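Local coordinates for hypothetical protein PH0495 (Pyrococcus horikoshii, PDB 1X3L) that catalyses the ATP-dependent phosphorylation of D-glycerate to 2-phosphoglycerate, with magnesium as its cofactor and several other phosphate donors accepted in place of ATP, at residues S267-C272 against M289-E294; I94-P99 against E103-G108. All blocks are in the same frame, centred on the assembly; numbering follows the deposited sequence.

Contact 1 of 2, residues S267-C272 against M289-E294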
ATOM      1  N   SER A 267      -4.190  -1.698   4.962  1.00 25.73           N
ATOM      2  CA  SER A 267      -4.473  -2.021   3.570  1.00 26.19           C
ATOM      3  C   SER A 267      -5.779  -1.357   3.180  1.00 26.52           C
ATOM      4  O   SER A 267      -6.491  -0.824   4.026  1.00 26.57           O
ATOM      5  CB  SER A 267      -4.636  -3.530   3.406  1.00 26.49           C
ATOM      6  OG  SER A 267      -5.799  -3.974   4.095  1.00 24.77           O
ATOM      7  N   ASN A 268      -6.098  -1.404   1.896  1.00 27.20           N
ATOM      8  CA  ASN A 268      -7.327  -0.804   1.419  1.00 27.59           C
ATOM      9  C   ASN A 268      -8.519  -1.472   2.115  1.00 27.57           C
ATOM     10  O   ASN A 268      -9.440  -0.795   2.568  1.00 27.54           O
ATOM     11  CB  ASN A 268      -7.414  -0.960  -0.100  1.00 27.84           C
ATOM     12  CG  ASN A 268      -8.539  -0.156  -0.695  1.00 29.72           C
ATOM     13  OD1 ASN A 268      -9.696  -0.558  -0.634  1.00 29.37           O
ATOM     14  ND2 ASN A 268      -8.208   0.999  -1.262  1.00 28.71           N
ATOM     15  N   SER A 269      -8.485  -2.800   2.213  1.00 27.32           N
ATOM     16  CA  SER A 269      -9.555  -3.556   2.860  1.00 27.56           C
ATOM     17  C   SER A 269      -9.742  -3.155   4.328  1.00 27.01           C
ATOM     18  O   SER A 269     -10.873  -2.996   4.803  1.00 24.64           O
ATOM     19  CB  SER A 269      -9.267  -5.057   2.782  1.00 28.25           C
ATOM     20  OG  SER A 269     -10.256  -5.792   3.488  1.00 29.52           O
ATOM     21  N   ILE A 270      -8.636  -2.997   5.045  1.00 26.14           N
ATOM     22  CA  ILE A 270      -8.712  -2.610   6.450  1.00 26.56           C
ATOM     23  C   ILE A 270      -9.316  -1.214   6.579  1.00 27.12           C
ATOM     24  O   ILE A 270     -10.069  -0.937   7.518  1.00 28.07           O
ATOM     25  CB  ILE A 270      -7.314  -2.689   7.121  1.00 26.93           C
ATOM     26  CG1 ILE A 270      -6.960  -4.164   7.369  1.00 25.44           C
ATOM     27  CG2 ILE A 270      -7.299  -1.921   8.436  1.00 24.74           C
ATOM     28  CD1 ILE A 270      -5.539  -4.388   7.830  1.00 24.41           C
ATOM     29  N   SER A 271      -9.011  -0.338   5.625  1.00 25.50           N
ATOM     30  CA  SER A 271      -9.576   1.006   5.667  1.00 26.43           C
ATOM     31  C   SER A 271     -11.062   0.969   5.298  1.00 23.46           C
ATOM     32  O   SER A 271     -11.863   1.714   5.863  1.00 26.43           O
ATOM     33  CB  SER A 271      -8.806   1.956   4.737  1.00 24.29           C
ATOM     34  OG  SER A 271      -7.560   2.327   5.315  1.00 24.56           O
ATOM     35  N   CYS A 272     -11.432   0.097   4.364  1.00 23.58           N
ATOM     36  CA  CYS A 272     -12.836  -0.025   3.965  1.00 22.95           C
ATOM     37  C   CYS A 272     -13.665  -0.576   5.129  1.00 24.29           C
ATOM     38  O   CYS A 272     -14.823  -0.202   5.316  1.00 25.22           O
ATOM     39  CB  CYS A 272     -12.973  -0.952   2.751  1.00 25.06           C
ATOM     40  SG  CYS A 272     -12.357  -0.247   1.180  1.00 25.54           S
ATOM     41  N   MET A 289     -18.325  -3.322  -1.399  1.00 26.31           N
ATOM     42  CA  MET A 289     -18.605  -3.882  -2.716  1.00 27.66           C
ATOM     43  C   MET A 289     -17.394  -4.567  -3.329  1.00 27.18           C
ATOM     44  O   MET A 289     -17.533  -5.559  -4.044  1.00 26.12           O
ATOM     45  CB  MET A 289     -19.110  -2.773  -3.648  1.00 26.68           C
ATOM     46  CG  MET A 289     -20.267  -1.967  -3.066  1.00 28.36           C
ATOM     47  SD  MET A 289     -21.707  -2.982  -2.613  1.00 29.68           S
ATOM     48  CE  MET A 289     -22.462  -3.238  -4.228  1.00 29.13           C
ATOM     49  N   THR A 290     -16.213  -4.025  -3.044  1.00 26.93           N
ATOM     50  CA  THR A 290     -14.965  -4.584  -3.544  1.00 26.53           C
ATOM     51  C   THR A 290     -13.769  -3.806  -3.010  1.00 26.55           C
ATOM     52  O   THR A 290     -13.901  -2.671  -2.548  1.00 25.27           O
ATOM     53  CB  THR A 290     -14.903  -4.573  -5.096  1.00 28.63           C
ATOM     54  OG1 THR A 290     -13.707  -5.236  -5.525  1.00 32.49           O
ATOM     55  CG2 THR A 290     -14.884  -3.146  -5.633  1.00 27.10           C
ATOM     56  N   THR A 291     -12.601  -4.428  -3.071  1.00 25.88           N
ATOM     57  CA  THR A 291     -11.371  -3.795  -2.618  1.00 27.40           C
ATOM     58  C   THR A 291     -10.342  -3.915  -3.733  1.00 27.43           C
ATOM     59  O   THR A 291      -9.165  -3.610  -3.539  1.00 27.83           O
ATOM     60  CB  THR A 291     -10.807  -4.484  -1.359  1.00 26.49           C
ATOM     61  OG1 THR A 291     -10.687  -5.891  -1.601  1.00 26.99           O
ATOM     62  CG2 THR A 291     -11.721  -4.248  -0.167  1.00 25.08           C
ATOM     63  N   THR A 292     -10.801  -4.353  -4.901  1.00 25.92           N
ATOM     64  CA  THR A 292      -9.926  -4.533  -6.053  1.00 27.89           C
ATOM     65  C   THR A 292     -10.474  -3.865  -7.314  1.00 29.44           C
ATOM     66  O   THR A 292     -10.260  -4.348  -8.430  1.00 30.07           O
ATOM     67  CB  THR A 292      -9.693  -6.036  -6.338  1.00 26.82           C
ATOM     68  OG1 THR A 292     -10.949  -6.686  -6.580  1.00 28.92           O
ATOM     69  CG2 THR A 292      -9.014  -6.695  -5.148  1.00 25.61           C
ATOM     70  N   LEU A 293     -11.189  -2.759  -7.132  1.00 27.92           N
ATOM     71  CA  LEU A 293     -11.737  -2.016  -8.255  1.00 28.85           C
ATOM     72  C   LEU A 293     -10.577  -1.523  -9.115  1.00 31.27           C
ATOM     73  O   LEU A 293      -9.601  -0.968  -8.600  1.00 32.15           O
ATOM     74  CB  LEU A 293     -12.534  -0.808  -7.759  1.00 30.49           C
ATOM     75  CG  LEU A 293     -13.112   0.105  -8.843  1.00 32.27           C
ATOM     76  CD1 LEU A 293     -14.330  -0.568  -9.449  1.00 34.36           C
ATOM     77  CD2 LEU A 293     -13.500   1.459  -8.253  1.00 31.02           C
ATOM     78  N   GLU A 294     -10.683  -1.733 -10.421  1.00 31.97           N
ATOM     79  CA  GLU A 294      -9.665  -1.293 -11.365  1.00 34.24           C
ATOM     80  C   GLU A 294     -10.385  -0.921 -12.654  1.00 34.58           C
ATOM     81  O   GLU A 294     -11.483  -1.411 -12.910  1.00 38.32           O
ATOM     82  CB  GLU A 294      -8.649  -2.416 -11.615  1.00 36.13           C
ATOM     83  CG  GLU A 294      -7.789  -2.737 -10.394  1.00 38.91           C
ATOM     84  CD  GLU A 294      -6.865  -3.928 -10.611  1.00 43.27           C
ATOM     85  OE1 GLU A 294      -7.370  -5.056 -10.813  1.00 42.65           O
ATOM     86  OE2 GLU A 294      -5.631  -3.732 -10.575  1.00 45.23           O
TER
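Where the chain of this two-domain kinase passes from the parallel sheet to the mixed sheet, the first turn of helix 268-281 packs against the mixed sheet, and T291, at a corner of the chain, sets its methyl group on that turn. The helix starts immediately after strand 260-266, an outermost strand of the parallel sheet, and T291 follows strand 285-290, an outermost strand of the mixed sheet. Three residues of the helix, N268, S269 and C272, receive the threonine, and the touch is small, burying 142 Å² in all. T291 CG2 does most of the work: it lies 3.8 Å from S269 CA, with C272 SG a little farther off at 4.3 Å. The first torsion of T291 (chi1 53°) tucks OG1 between the backbone N and the carbonyl carbon and turns the methyl to the helix. N268 passes T291 in the opposite direction, with its amide oxygen OD1 4.1 Å from T291 CB. No hydrogen bond crosses the contact; it is a van der Waals fit.

Each partner is shaped by bonds of its own. S267 is the N-cap of the helix, its OG accepting from I270 N at 3.1 Å. In 289-294, T290 OG1 accepts from T292 N at 3.1 Å in a nearly straight bond (168°), an ST turn that ties the backbone together around T291. C272 also packs on V325 and I428 of the mixed sheet. S271 OG is hydrogen-bonded to A17 O. The amide of N268 is fixed from its nitrogen side, ND2 being bonded to the carbonyl oxygens of S427 and V425. The other end of that amide, N268 OD1, is buried against T291 and has no polar partner in the model.

Contact 2 of 2, residues I94-P99 against E103-G108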
ATOM      1  N   ILE A  94      18.544   4.987   9.506  1.00 42.38           N
ATOM      2  CA  ILE A  94      19.359   5.124   8.308  1.00 40.93           C
ATOM      3  C   ILE A  94      18.483   5.523   7.128  1.00 42.15           C
ATOM      4  O   ILE A  94      17.454   4.893   6.876  1.00 41.94           O
ATOM      5  CB  ILE A  94      20.065   3.798   7.958  1.00 40.91           C
ATOM      6  CG1 ILE A  94      21.025   3.408   9.082  1.00 41.06           C
ATOM      7  CG2 ILE A  94      20.814   3.935   6.641  1.00 40.50           C
ATOM      8  CD1 ILE A  94      21.689   2.066   8.875  1.00 40.75           C
ATOM      9  N   GLU A  95      18.879   6.573   6.414  1.00 41.42           N
ATOM     10  CA  GLU A  95      18.123   7.015   5.246  1.00 41.91           C
ATOM     11  C   GLU A  95      18.853   6.481   4.024  1.00 41.41           C
ATOM     12  O   GLU A  95      20.062   6.665   3.893  1.00 42.19           O
ATOM     13  CB  GLU A  95      18.037   8.545   5.200  1.00 43.31           C
ATOM     14  CG  GLU A  95      17.496   9.162   6.485  1.00 45.18           C
ATOM     15  CD  GLU A  95      17.173  10.641   6.343  1.00 48.91           C
ATOM     16  OE1 GLU A  95      17.889  11.341   5.596  1.00 49.32           O
ATOM     17  OE2 GLU A  95      16.211  11.107   6.991  1.00 48.39           O
ATOM     18  N   ALA A  96      18.129   5.811   3.133  1.00 41.08           N
ATOM     19  CA  ALA A  96      18.754   5.229   1.955  1.00 40.96           C
ATOM     20  C   ALA A  96      18.109   5.624   0.638  1.00 40.96           C
ATOM     21  O   ALA A  96      17.109   6.333   0.609  1.00 41.48           O
ATOM     22  CB  ALA A  96      18.773   3.714   2.086  1.00 41.55           C
ATOM     23  N   GLY A  97      18.688   5.141  -0.455  1.00 41.97           N
ATOM     24  CA  GLY A  97      18.180   5.464  -1.775  1.00 43.05           C
ATOM     25  C   GLY A  97      16.879   4.799  -2.191  1.00 44.45           C
ATOM     26  O   GLY A  97      16.593   3.652  -1.828  1.00 43.23           O
ATOM     27  N   HIS A  98      16.096   5.544  -2.965  1.00 42.91           N
ATOM     28  CA  HIS A  98      14.815   5.093  -3.494  1.00 43.52           C
ATOM     29  C   HIS A  98      14.367   6.116  -4.535  1.00 43.73           C
ATOM     30  O   HIS A  98      14.470   7.322  -4.308  1.00 43.07           O
ATOM     31  CB  HIS A  98      13.771   4.992  -2.375  1.00 43.23           C
ATOM     32  CG  HIS A  98      12.412   4.582  -2.853  1.00 42.55           C
ATOM     33  ND1 HIS A  98      11.534   5.463  -3.448  1.00 43.84           N
ATOM     34  CD2 HIS A  98      11.800   3.374  -2.868  1.00 42.06           C
ATOM     35  CE1 HIS A  98      10.440   4.815  -3.810  1.00 42.26           C
ATOM     36  NE2 HIS A  98      10.577   3.546  -3.469  1.00 42.36           N
ATOM     37  N   PRO A  99      13.837   5.655  -5.681  1.00 44.04           N
ATOM     38  CA  PRO A  99      13.604   4.272  -6.110  1.00 44.58           C
ATOM     39  C   PRO A  99      14.845   3.480  -6.521  1.00 44.70           C
ATOM     40  O   PRO A  99      14.745   2.305  -6.867  1.00 47.03           O
ATOM     41  CB  PRO A  99      12.631   4.444  -7.269  1.00 43.59           C
ATOM     42  CG  PRO A  99      13.140   5.687  -7.911  1.00 44.72           C
ATOM     43  CD  PRO A  99      13.389   6.599  -6.722  1.00 44.04           C
ATOM     44  N   GLU A 103      24.492   2.920  -1.514  1.00 46.23           N
ATOM     45  CA  GLU A 103      25.275   2.292  -0.455  1.00 47.05           C
ATOM     46  C   GLU A 103      24.601   2.289   0.911  1.00 45.63           C
ATOM     47  O   GLU A 103      24.871   1.414   1.732  1.00 45.68           O
ATOM     48  CB  GLU A 103      26.658   2.940  -0.358  1.00 49.23           C
ATOM     49  CG  GLU A 103      27.538   2.666  -1.569  1.00 53.85           C
ATOM     50  CD  GLU A 103      27.583   1.188  -1.936  1.00 58.10           C
ATOM     51  OE1 GLU A 103      27.863   0.352  -1.046  1.00 58.55           O
ATOM     52  OE2 GLU A 103      27.342   0.859  -3.119  1.00 60.19           O
ATOM     53  N   LYS A 104      23.726   3.256   1.162  1.00 43.83           N
ATOM     54  CA  LYS A 104      23.031   3.303   2.443  1.00 43.11           C
ATOM     55  C   LYS A 104      22.023   2.157   2.540  1.00 41.83           C
ATOM     56  O   LYS A 104      21.753   1.652   3.628  1.00 41.98           O
ATOM     57  CB  LYS A 104      22.330   4.652   2.617  1.00 45.14           C
ATOM     58  CG  LYS A 104      23.297   5.826   2.762  1.00 46.87           C
ATOM     59  CD  LYS A 104      24.137   5.694   4.023  1.00 48.84           C
ATOM     60  CE  LYS A 104      25.245   6.745   4.081  1.00 51.60           C
ATOM     61  NZ  LYS A 104      24.724   8.147   4.083  1.00 53.50           N
ATOM     62  N   SER A 105      21.477   1.744   1.398  1.00 39.87           N
ATOM     63  CA  SER A 105      20.520   0.642   1.358  1.00 40.91           C
ATOM     64  C   SER A 105      21.233  -0.607   1.842  1.00 40.61           C
ATOM     65  O   SER A 105      20.690  -1.391   2.619  1.00 40.37           O
ATOM     66  CB  SER A 105      20.027   0.406  -0.072  1.00 38.40           C
ATOM     67  OG  SER A 105      19.429   1.571  -0.604  1.00 40.75           O
ATOM     68  N   ILE A 106      22.459  -0.785   1.361  1.00 41.18           N
ATOM     69  CA  ILE A 106      23.272  -1.928   1.735  1.00 41.34           C
ATOM     70  C   ILE A 106      23.622  -1.830   3.207  1.00 41.36           C
ATOM     71  O   ILE A 106      23.539  -2.818   3.937  1.00 41.94           O
ATOM     72  CB  ILE A 106      24.564  -1.985   0.891  1.00 42.65           C
ATOM     73  CG1 ILE A 106      24.217  -2.413  -0.536  1.00 42.10           C
ATOM     74  CG2 ILE A 106      25.574  -2.929   1.532  1.00 42.38           C
ATOM     75  CD1 ILE A 106      25.420  -2.622  -1.429  1.00 45.48           C
ATOM     76  N   LEU A 107      24.003  -0.632   3.638  1.00 41.54           N
ATOM     77  CA  LEU A 107      24.354  -0.403   5.032  1.00 42.57           C
ATOM     78  C   LEU A 107      23.176  -0.791   5.921  1.00 42.28           C
ATOM     79  O   LEU A 107      23.355  -1.385   6.987  1.00 42.04           O
ATOM     80  CB  LEU A 107      24.709   1.071   5.254  1.00 44.29           C
ATOM     81  CG  LEU A 107      25.019   1.480   6.697  1.00 46.86           C
ATOM     82  CD1 LEU A 107      26.185   0.652   7.234  1.00 47.43           C
ATOM     83  CD2 LEU A 107      25.348   2.966   6.748  1.00 46.66           C
ATOM     84  N   GLY A 108      21.971  -0.449   5.476  1.00 41.56           N
ATOM     85  CA  GLY A 108      20.783  -0.783   6.241  1.00 39.84           C
ATOM     86  C   GLY A 108      20.595  -2.285   6.346  1.00 37.64           C
ATOM     87  O   GLY A 108      20.354  -2.811   7.432  1.00 37.25           O
TER
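A chi1 of -63° sets I94 CG1 opposite its carbonyl carbon and sends the CG2 methyl to the side away from N; the longer branch then runs on fully extended to CD1 (chi2 176°), and one side chain meets the helix at two places. CD1 lies 4.0 Å from L107 CG, the two side chains crossing at about a right angle, and it also sits against the bare CA of G108. The branch methyl CG2 rests near K104 O.

Two residues further along the strand the chains come closer still: A96 and K104 are the nearest pair there, with 4.7 Å between A96 CA and K104 CA. A96 CB presses on the helix backbone, 3.4 Å from S105 N, and S105 OG comes within 3.5 Å of the same methyl. K104 touches by the root of its chain, CB lying 3.3 Å from E95 O, and then bends so that the ammonium end leaves the contact. No hydrogen bond joins the segments. S105 OG is held from outside the contact, accepting from D102 N and donating to A135 O of helix 133-136, while D102 OD1 takes K104 N at the start of the helix. On the sheet side, I94 and A96 also pack on V77 and V79 of the neighbouring strand.

The helix runs back against the strand at 138°, their axes approaching to 7.0 Å, and small residues on both sides, A96 and G108, permit that closeness. This is the strand-to-helix half of a beta-alpha-beta crossover: helix 103-118 leads from the outermost strand 92-96 to the parallel strand 124-129, which is separated from it by 75-81 and 51-56, as in Rossmann-like alpha/beta folds.

In the fold
The strand of contact 2, 92-96, and the strand that leads into contact 1, 260-266, are the two outermost strands of the same parallel sheet. The centres of the contacts are 31 Å apart and their nearest atoms about 18 Å, so they do not touch. Contact 2 is an internal joint of the parallel-sheet region, whereas contact 1 lies where the chain has left that sheet, its helix packed on the mixed sheet. Only contact 2 comes near an annotated site: G97, taken at its CA, is about 10 Å from the side chain of K58, which by analogy with relatives probably binds the substrate, and H98 touches K58. Contact 1 is plain packing, remote from that lysine.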